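Local coordinates for protein DNA polymerase (Bacillus phage phi29, PDB 2PY5) that replicates the viral DNA from a protein primer, with strand displacement, high processivity and fidelity, and also proofreads with a 3'-5' exonuclease, at residues V51-A56 / K114-V118; P268-K274 / Y347-F353. The protein carries 2 engineered substitutions. One frame throughout, in Å; residues are numbered along the deposited sequence. Where two conformers were deposited one is given.

Contact 1: V51-A56 / K114-V118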
ATOM      1  N   VAL F  51      17.245 -18.041 -18.173  1.00 31.54           N
ATOM      2  CA  VAL F  51      16.876 -16.616 -18.211  1.00 29.81           C
ATOM      3  C   VAL F  51      17.539 -15.929 -19.409  1.00 30.14           C
ATOM      4  O   VAL F  51      16.898 -15.152 -20.120  1.00 30.86           O
ATOM      5  CB  VAL F  51      17.296 -15.868 -16.924  1.00 30.36           C
ATOM      6  CG1 VAL F  51      17.110 -14.346 -17.080  1.00 32.28           C
ATOM      7  CG2 VAL F  51      16.549 -16.403 -15.702  1.00 30.64           C
ATOM      8  N   LEU F  52      18.816 -16.216 -19.649  1.00 28.86           N
ATOM      9  CA  LEU F  52      19.549 -15.488 -20.673  1.00 28.23           C
ATOM     10  C   LEU F  52      19.090 -15.848 -22.067  1.00 30.82           C
ATOM     11  O   LEU F  52      19.206 -15.032 -22.981  1.00 34.28           O
ATOM     12  CB  LEU F  52      21.044 -15.663 -20.529  1.00 30.29           C
ATOM     13  CG  LEU F  52      21.693 -15.143 -19.257  1.00 31.01           C
ATOM     14  CD1 LEU F  52      23.222 -15.307 -19.329  1.00 33.76           C
ATOM     15  CD2 LEU F  52      21.318 -13.708 -18.942  1.00 34.04           C
ATOM     16  N   LYS F  53      18.548 -17.053 -22.228  1.00 30.98           N
ATOM     17  CA  LYS F  53      18.130 -17.537 -23.537  1.00 32.82           C
ATOM     18  C   LYS F  53      16.643 -17.372 -23.823  1.00 32.61           C
ATOM     19  O   LYS F  53      16.254 -17.352 -24.998  1.00 31.66           O
ATOM     20  CB  LYS F  53      18.499 -19.015 -23.691  1.00 36.91           C
ATOM     21  CG  LYS F  53      19.915 -19.251 -24.125  1.00 43.95           C
ATOM     22  CD  LYS F  53      20.185 -20.740 -24.285  1.00 46.07           C
ATOM     23  CE  LYS F  53      21.436 -20.996 -25.097  1.00 49.47           C
ATOM     24  NZ  LYS F  53      21.855 -22.427 -25.003  1.00 51.34           N
ATOM     25  N   VAL F  54      15.815 -17.255 -22.775  1.00 30.57           N
ATOM     26  CA  VAL F  54      14.351 -17.393 -22.946  1.00 29.39           C
ATOM     27  C   VAL F  54      13.685 -16.181 -23.587  1.00 32.52           C
ATOM     28  O   VAL F  54      12.589 -16.308 -24.134  1.00 32.47           O
ATOM     29  CB  VAL F  54      13.638 -17.802 -21.612  1.00 30.60           C
ATOM     30  CG1 VAL F  54      13.642 -16.667 -20.604  1.00 30.70           C
ATOM     31  CG2 VAL F  54      12.228 -18.329 -21.867  1.00 31.91           C
ATOM     32  N   GLN F  55      14.348 -15.019 -23.567  1.00 31.45           N
ATOM     33  CA  GLN F  55      13.799 -13.810 -24.221  1.00 32.15           C
ATOM     34  C   GLN F  55      12.335 -13.604 -23.832  1.00 31.93           C
ATOM     35  O   GLN F  55      11.454 -13.462 -24.703  1.00 33.74           O
ATOM     36  CB  GLN F  55      13.905 -13.901 -25.754  1.00 33.24           C
ATOM     37  CG  GLN F  55      15.312 -14.052 -26.293  1.00 35.24           C
ATOM     38  CD  GLN F  55      15.368 -13.815 -27.783  1.00 33.45           C
ATOM     39  OE1 GLN F  55      14.872 -12.798 -28.280  1.00 35.55           O
ATOM     40  NE2 GLN F  55      15.979 -14.745 -28.510  1.00 35.56           N
ATOM     41  N   ALA F  56      12.076 -13.594 -22.526  1.00 31.02           N
ATOM     42  CA  ALA F  56      10.718 -13.526 -22.013  1.00 31.32           C
ATOM     43  C   ALA F  56      10.546 -12.454 -20.946  1.00 30.69           C
ATOM     44  O   ALA F  56      11.494 -11.765 -20.537  1.00 31.50           O
ATOM     45  CB  ALA F  56      10.280 -14.906 -21.467  1.00 32.47           C
ATOM     46  N   LYS F 114      16.409  -7.549 -30.808  1.00 31.46           N
ATOM     47  CA  LYS F 114      16.943  -7.140 -29.509  1.00 33.95           C
ATOM     48  C   LYS F 114      16.757  -8.293 -28.521  1.00 33.36           C
ATOM     49  O   LYS F 114      15.631  -8.685 -28.247  1.00 33.85           O
ATOM     50  CB  LYS F 114      16.186  -5.898 -29.028  1.00 36.53           C
ATOM     51  CG  LYS F 114      16.267  -5.594 -27.572  1.00 38.71           C
ATOM     52  CD  LYS F 114      17.631  -5.164 -27.146  1.00 39.44           C
ATOM     53  CE  LYS F 114      17.554  -4.634 -25.701  1.00 41.94           C
ATOM     54  NZ  LYS F 114      18.866  -4.638 -25.005  1.00 41.56           N
ATOM     55  N   ILE F 115      17.857  -8.820 -27.982  1.00 30.45           N
ATOM     56  CA  ILE F 115      17.803 -10.006 -27.138  1.00 29.88           C
ATOM     57  C   ILE F 115      17.870  -9.592 -25.675  1.00 30.12           C
ATOM     58  O   ILE F 115      18.896  -9.091 -25.213  1.00 30.47           O
ATOM     59  CB  ILE F 115      18.984 -10.972 -27.421  1.00 30.06           C
ATOM     60  CG1 ILE F 115      19.156 -11.246 -28.911  1.00 29.92           C
ATOM     61  CG2 ILE F 115      18.811 -12.275 -26.595  1.00 31.18           C
ATOM     62  CD1 ILE F 115      17.903 -11.746 -29.601  1.00 28.67           C
ATOM     63  N   HIS F 116      16.782  -9.810 -24.951  1.00 29.90           N
ATOM     64  CA  HIS F 116      16.753  -9.498 -23.537  1.00 28.85           C
ATOM     65  C   HIS F 116      15.670 -10.250 -22.799  1.00 30.11           C
ATOM     66  O   HIS F 116      14.719 -10.709 -23.403  1.00 31.47           O
ATOM     67  CB  HIS F 116      16.605  -7.978 -23.322  1.00 28.95           C
ATOM     68  CG  HIS F 116      15.227  -7.420 -23.571  1.00 31.07           C
ATOM     69  ND1 HIS F 116      14.566  -7.513 -24.779  1.00 35.50           N
ATOM     70  CD2 HIS F 116      14.422  -6.685 -22.767  1.00 34.71           C
ATOM     71  CE1 HIS F 116      13.399  -6.893 -24.690  1.00 33.36           C
ATOM     72  NE2 HIS F 116      13.291  -6.379 -23.483  1.00 39.94           N
ATOM     73  N   THR F 117      15.832 -10.348 -21.482  1.00 27.98           N
ATOM     74  CA  THR F 117      14.827 -10.900 -20.608  1.00 28.14           C
ATOM     75  C   THR F 117      14.546  -9.868 -19.553  1.00 29.99           C
ATOM     76  O   THR F 117      15.486  -9.339 -18.931  1.00 31.10           O
ATOM     77  CB  THR F 117      15.280 -12.231 -19.987  1.00 29.00           C
ATOM     78  OG1 THR F 117      15.376 -13.212 -21.031  1.00 29.49           O
ATOM     79  CG2 THR F 117      14.287 -12.714 -18.881  1.00 30.21           C
ATOM     80  N   VAL F 118      13.266  -9.559 -19.365  1.00 29.09           N
ATOM     81  CA  VAL F 118      12.827  -8.554 -18.373  1.00 29.88           C
ATOM     82  C   VAL F 118      12.190  -9.271 -17.207  1.00 29.79           C
ATOM     83  O   VAL F 118      11.439 -10.222 -17.394  1.00 32.95           O
ATOM     84  CB  VAL F 118      11.867  -7.487 -18.944  1.00 32.08           C
ATOM     85  CG1 VAL F 118      11.716  -6.323 -17.932  1.00 33.91           C
ATOM     86  CG2 VAL F 118      12.370  -6.951 -20.286  1.00 35.81           C
TER
HETATM   87  O   HOH W   1      16.897 -13.424 -23.381  1.00 23.26           O
HETATM   88  O   HOH W   2      14.384 -10.488 -26.734  1.00 23.23           O
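The hydroxyl of T117 bonds to a helix carbonyl and to a water. OG1 donates to V51 O at 2.6 Å, a short bond that runs nearly along the C=O axis (C=O...O angle 165°). Water 1 donates to the same OG1 at 2.8 Å. This water also donates to L52 O, and it takes a weak bond from Q55 N. The last turn of helix 44-54 is thus tied to the strand through one buried side chain. With chi1 at -67°, T117 holds OG1 beside its own backbone N and turns CG2 anti to that N. CG2 then meets V51 CG1 at 3.7 Å, the two side chains crossing at about a right angle. T117 CG2 is also 3.4 Å from A56 O.

Q55 leaves the helix with positive phi, and the chain turns into strand 57-60. Strand 113-121 runs parallel to that strand in the mixed sheet of the exonuclease domain. Helix 44-54 packs against this sheet just before the chain returns to it as strand 57-60. V118 N donates to A56 O at 3.1 Å, and L58 carries on the backbone pairing with V118. Q55 CA makes a C-H...O contact with H116 O.

The extended Q55 side chain crosses I115 obliquely. Its amide reaches I115 CD1, with OE1 at 3.5 Å. Water 2 lies 2.8 Å from Q55 OE1 and 2.7 Å from K114 O, and it accepts from H116 N. R6 reaches the same edge and donates to H116 O.

Contact 2: P268-K274 / Y347-F353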
ATOM      1  N   PRO F 268      -3.827  25.917 -11.892  1.00 32.94           N
ATOM      2  CA  PRO F 268      -4.058  26.759 -10.729  1.00 32.55           C
ATOM      3  C   PRO F 268      -3.683  28.217 -10.961  1.00 32.75           C
ATOM      4  O   PRO F 268      -2.937  28.533 -11.895  1.00 33.00           O
ATOM      5  CB  PRO F 268      -3.128  26.161  -9.668  1.00 35.33           C
ATOM      6  CG  PRO F 268      -2.056  25.541 -10.430  1.00 37.67           C
ATOM      7  CD  PRO F 268      -2.705  24.985 -11.674  1.00 34.77           C
ATOM      8  N   ILE F 269      -4.196  29.086 -10.097  1.00 30.82           N
ATOM      9  CA  ILE F 269      -3.754  30.465 -10.022  1.00 30.50           C
ATOM     10  C   ILE F 269      -3.034  30.680  -8.686  1.00 31.97           C
ATOM     11  O   ILE F 269      -3.547  30.315  -7.622  1.00 31.59           O
ATOM     12  CB  ILE F 269      -4.927  31.443 -10.176  1.00 33.03           C
ATOM     13  CG1 ILE F 269      -5.515  31.328 -11.582  1.00 33.03           C
ATOM     14  CG2 ILE F 269      -4.484  32.877  -9.899  1.00 35.00           C
ATOM     15  CD1 ILE F 269      -6.731  32.205 -11.806  1.00 34.66           C
ATOM     16  N   VAL F 270      -1.833  31.232  -8.764  1.00 31.26           N
ATOM     17  CA  VAL F 270      -1.048  31.540  -7.567  1.00 32.68           C
ATOM     18  C   VAL F 270      -1.513  32.879  -6.995  1.00 33.05           C
ATOM     19  O   VAL F 270      -1.812  33.832  -7.749  1.00 34.77           O
ATOM     20  CB  VAL F 270       0.450  31.671  -7.910  1.00 33.93           C
ATOM     21  CG1 VAL F 270       1.262  32.142  -6.704  1.00 37.33           C
ATOM     22  CG2 VAL F 270       0.985  30.371  -8.453  1.00 37.69           C
ATOM     23  N   PHE F 271      -1.533  32.974  -5.658  1.00 33.04           N
ATOM     24  CA  PHE F 271      -1.825  34.239  -4.976  1.00 32.39           C
ATOM     25  C   PHE F 271      -0.854  34.450  -3.825  1.00 32.46           C
ATOM     26  O   PHE F 271      -0.317  33.490  -3.296  1.00 30.97           O
ATOM     27  CB  PHE F 271      -3.277  34.284  -4.464  1.00 32.63           C
ATOM     28  CG  PHE F 271      -3.635  33.183  -3.510  1.00 32.80           C
ATOM     29  CD1 PHE F 271      -3.395  33.301  -2.136  1.00 31.60           C
ATOM     30  CD2 PHE F 271      -4.222  32.017  -3.977  1.00 32.44           C
ATOM     31  CE1 PHE F 271      -3.724  32.273  -1.269  1.00 32.29           C
ATOM     32  CE2 PHE F 271      -4.566  30.999  -3.106  1.00 33.27           C
ATOM     33  CZ  PHE F 271      -4.307  31.111  -1.767  1.00 32.37           C
ATOM     34  N   GLU F 272      -0.630  35.712  -3.463  1.00 34.09           N
ATOM     35  CA  GLU F 272       0.145  36.054  -2.260  1.00 33.17           C
ATOM     36  C   GLU F 272      -0.829  36.335  -1.122  1.00 34.49           C
ATOM     37  O   GLU F 272      -1.979  36.736  -1.348  1.00 34.51           O
ATOM     38  CB  GLU F 272       1.078  37.249  -2.513  1.00 38.25           C
ATOM     39  CG  GLU F 272       2.167  36.987  -3.554  1.00 43.43           C
ATOM     40  CD  GLU F 272       3.057  35.772  -3.238  1.00 48.54           C
ATOM     41  OE1 GLU F 272       3.901  35.865  -2.322  1.00 50.52           O
ATOM     42  OE2 GLU F 272       2.924  34.727  -3.925  1.00 54.72           O
ATOM     43  N   GLY F 273      -0.380  36.112   0.113  1.00 32.63           N
ATOM     44  CA  GLY F 273      -1.205  36.384   1.262  1.00 32.16           C
ATOM     45  C   GLY F 273      -2.317  35.386   1.450  1.00 32.28           C
ATOM     46  O   GLY F 273      -2.158  34.213   1.116  1.00 31.05           O
ATOM     47  N   LYS F 274      -3.429  35.867   2.019  1.00 32.42           N
ATOM     48  CA  LYS F 274      -4.588  35.041   2.339  1.00 31.70           C
ATOM     49  C   LYS F 274      -5.521  34.927   1.135  1.00 31.33           C
ATOM     50  O   LYS F 274      -5.835  35.939   0.499  1.00 34.30           O
ATOM     51  CB  LYS F 274      -5.361  35.650   3.515  1.00 31.72           C
ATOM     52  CG  LYS F 274      -6.482  34.785   4.079  1.00 33.50           C
ATOM     53  CD  LYS F 274      -7.201  35.529   5.206  1.00 35.20           C
ATOM     54  CE  LYS F 274      -8.153  34.670   5.989  1.00 38.20           C
ATOM     55  NZ  LYS F 274      -9.442  34.432   5.281  1.00 41.16           N
ATOM     56  N   TYR F 347      -0.410  34.545   6.828  1.00 32.11           N
ATOM     57  CA  TYR F 347      -0.829  33.948   5.560  1.00 31.38           C
ATOM     58  C   TYR F 347       0.184  34.330   4.499  1.00 30.63           C
ATOM     59  O   TYR F 347       0.337  35.501   4.159  1.00 30.96           O
ATOM     60  CB  TYR F 347      -2.226  34.444   5.177  1.00 32.64           C
ATOM     61  CG  TYR F 347      -3.312  33.928   6.076  1.00 34.67           C
ATOM     62  CD1 TYR F 347      -3.791  34.687   7.140  1.00 36.50           C
ATOM     63  CD2 TYR F 347      -3.868  32.684   5.856  1.00 37.18           C
ATOM     64  CE1 TYR F 347      -4.802  34.196   7.969  1.00 36.95           C
ATOM     65  CE2 TYR F 347      -4.871  32.187   6.664  1.00 36.94           C
ATOM     66  CZ  TYR F 347      -5.337  32.941   7.720  1.00 38.27           C
ATOM     67  OH  TYR F 347      -6.347  32.402   8.506  1.00 41.44           O
ATOM     68  N   ILE F 348       0.897  33.335   3.972  1.00 30.36           N
ATOM     69  CA  ILE F 348       2.079  33.608   3.153  1.00 30.54           C
ATOM     70  C   ILE F 348       1.719  33.734   1.675  1.00 29.55           C
ATOM     71  O   ILE F 348       1.962  34.756   1.033  1.00 29.46           O
ATOM     72  CB  ILE F 348       3.168  32.518   3.356  1.00 30.38           C
ATOM     73  CG1 ILE F 348       3.502  32.319   4.861  1.00 32.17           C
ATOM     74  CG2 ILE F 348       4.432  32.893   2.583  1.00 31.73           C
ATOM     75  CD1 ILE F 348       4.043  33.543   5.574  1.00 35.38           C
ATOM     76  N   SER F 349       1.141  32.666   1.144  1.00 29.32           N
ATOM     77  CA  SER F 349       0.796  32.564  -0.268  1.00 29.44           C
ATOM     78  C   SER F 349      -0.040  31.303  -0.452  1.00 30.01           C
ATOM     79  O   SER F 349      -0.248  30.540   0.488  1.00 31.77           O
ATOM     80  CB  SER F 349       2.067  32.474  -1.118  1.00 29.01           C
ATOM     81  OG  SER F 349       2.602  31.158  -1.137  1.00 32.29           O
ATOM     82  N   GLY F 350      -0.481  31.054  -1.682  1.00 30.46           N
ATOM     83  CA  GLY F 350      -1.127  29.795  -1.970  1.00 31.12           C
ATOM     84  C   GLY F 350      -1.468  29.614  -3.435  1.00 30.18           C
ATOM     85  O   GLY F 350      -0.996  30.359  -4.292  1.00 30.52           O
ATOM     86  N   LEU F 351      -2.294  28.607  -3.681  1.00 30.61           N
ATOM     87  CA  LEU F 351      -2.772  28.276  -5.026  0.50 31.26           C
ATOM     88  C   LEU F 351      -4.261  28.018  -4.959  1.00 31.62           C
ATOM     89  O   LEU F 351      -4.745  27.348  -4.046  1.00 31.44           O
ATOM     90  CB  LEU F 351      -2.081  27.025  -5.596  0.50 33.15           C
ATOM     91  CG  LEU F 351      -0.560  26.894  -5.539  0.50 35.22           C
ATOM     92  CD1 LEU F 351      -0.140  26.281  -4.219  0.50 35.87           C
ATOM     93  CD2 LEU F 351      -0.054  26.030  -6.706  0.50 33.52           C
ATOM     94  N   LYS F 352      -5.001  28.546  -5.936  1.00 31.37           N
ATOM     95  CA  LYS F 352      -6.441  28.274  -6.016  1.00 31.67           C
ATOM     96  C   LYS F 352      -6.786  27.508  -7.285  1.00 30.59           C
ATOM     97  O   LYS F 352      -6.070  27.594  -8.303  1.00 31.25           O
ATOM     98  CB  LYS F 352      -7.284  29.540  -5.871  1.00 31.77           C
ATOM     99  CG  LYS F 352      -7.051  30.575  -6.938  1.00 31.35           C
ATOM    100  CD  LYS F 352      -7.920  31.798  -6.750  1.00 32.70           C
ATOM    101  CE  LYS F 352      -7.762  32.757  -7.900  1.00 32.84           C
ATOM    102  NZ  LYS F 352      -8.603  34.019  -7.708  1.00 33.72           N
ATOM    103  N   PHE F 353      -7.850  26.727  -7.198  1.00 31.27           N
ATOM    104  CA  PHE F 353      -8.214  25.774  -8.250  1.00 30.49           C
ATOM    105  C   PHE F 353      -9.686  25.863  -8.618  1.00 30.45           C
ATOM    106  O   PHE F 353     -10.548  25.945  -7.763  1.00 31.01           O
ATOM    107  CB  PHE F 353      -7.963  24.327  -7.793  1.00 31.64           C
ATOM    108  CG  PHE F 353      -6.552  24.070  -7.332  1.00 32.96           C
ATOM    109  CD1 PHE F 353      -6.196  24.325  -6.024  1.00 33.03           C
ATOM    110  CD2 PHE F 353      -5.598  23.595  -8.205  1.00 33.49           C
ATOM    111  CE1 PHE F 353      -4.901  24.113  -5.580  1.00 34.14           C
ATOM    112  CE2 PHE F 353      -4.290  23.384  -7.749  1.00 33.81           C
ATOM    113  CZ  PHE F 353      -3.972  23.659  -6.436  1.00 33.72           C
TER
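I269 and K352 form a hydrogen-bonded pair in an antiparallel sheet of the polymerization region. I269 N donates to K352 O, and K352 N returns a 2.8 Å bond to I269 O. F271 and G350 make the next such pair. F271 N donates to G350 O at 3.0 Å. G350 N donates to F271 O at 2.9 Å. Past the strand end, G273 N still donates to I348 O, and Q286 donates to G273 O. Strand 283-294 pairs with the other edge of strand 340-356, through I348, S349, L351 and F353.

At chi1 58° the F271 side chain straddles its own main chain, which brings the ring over G350, where no side chain intervenes. G350 CA makes a CH-pi contact with the face of the F271 ring, 3.8 Å from the centroid. The K352 side chain runs alongside I269, CE to CG2 at 3.8 Å, and its NZ makes a salt bridge to D278. The Y347 hydroxyl is hydrogen-bonded to K337 NZ. K274 lies along the Y347 ring, and its CG makes a CH-pi contact over the ring centre, 3.7 Å above the plane.

How the contacts relate
Contact 1 and contact 2 lie in different functional regions of one chain. Their centres are 52 Å apart, and their nearest atoms are about 35 Å apart. Contact 1 belongs to the 3'-5' exonuclease and strand displacement region. Contact 2 belongs to the region for initiation and polymerization. Contact 1 comes within about 5 Å of the bound nucleic acid at its nearest atom. The nearest atom of contact 2 is about 14 Å from the bound nucleic acid. The V118 side chain is about 8 Å from those of I93, involved in template-primer binding, and Y59, which interacts with the terminal protein. In contact 2, the F353 side chain is about 10 Å from that of T356, an ssDNA-binding residue.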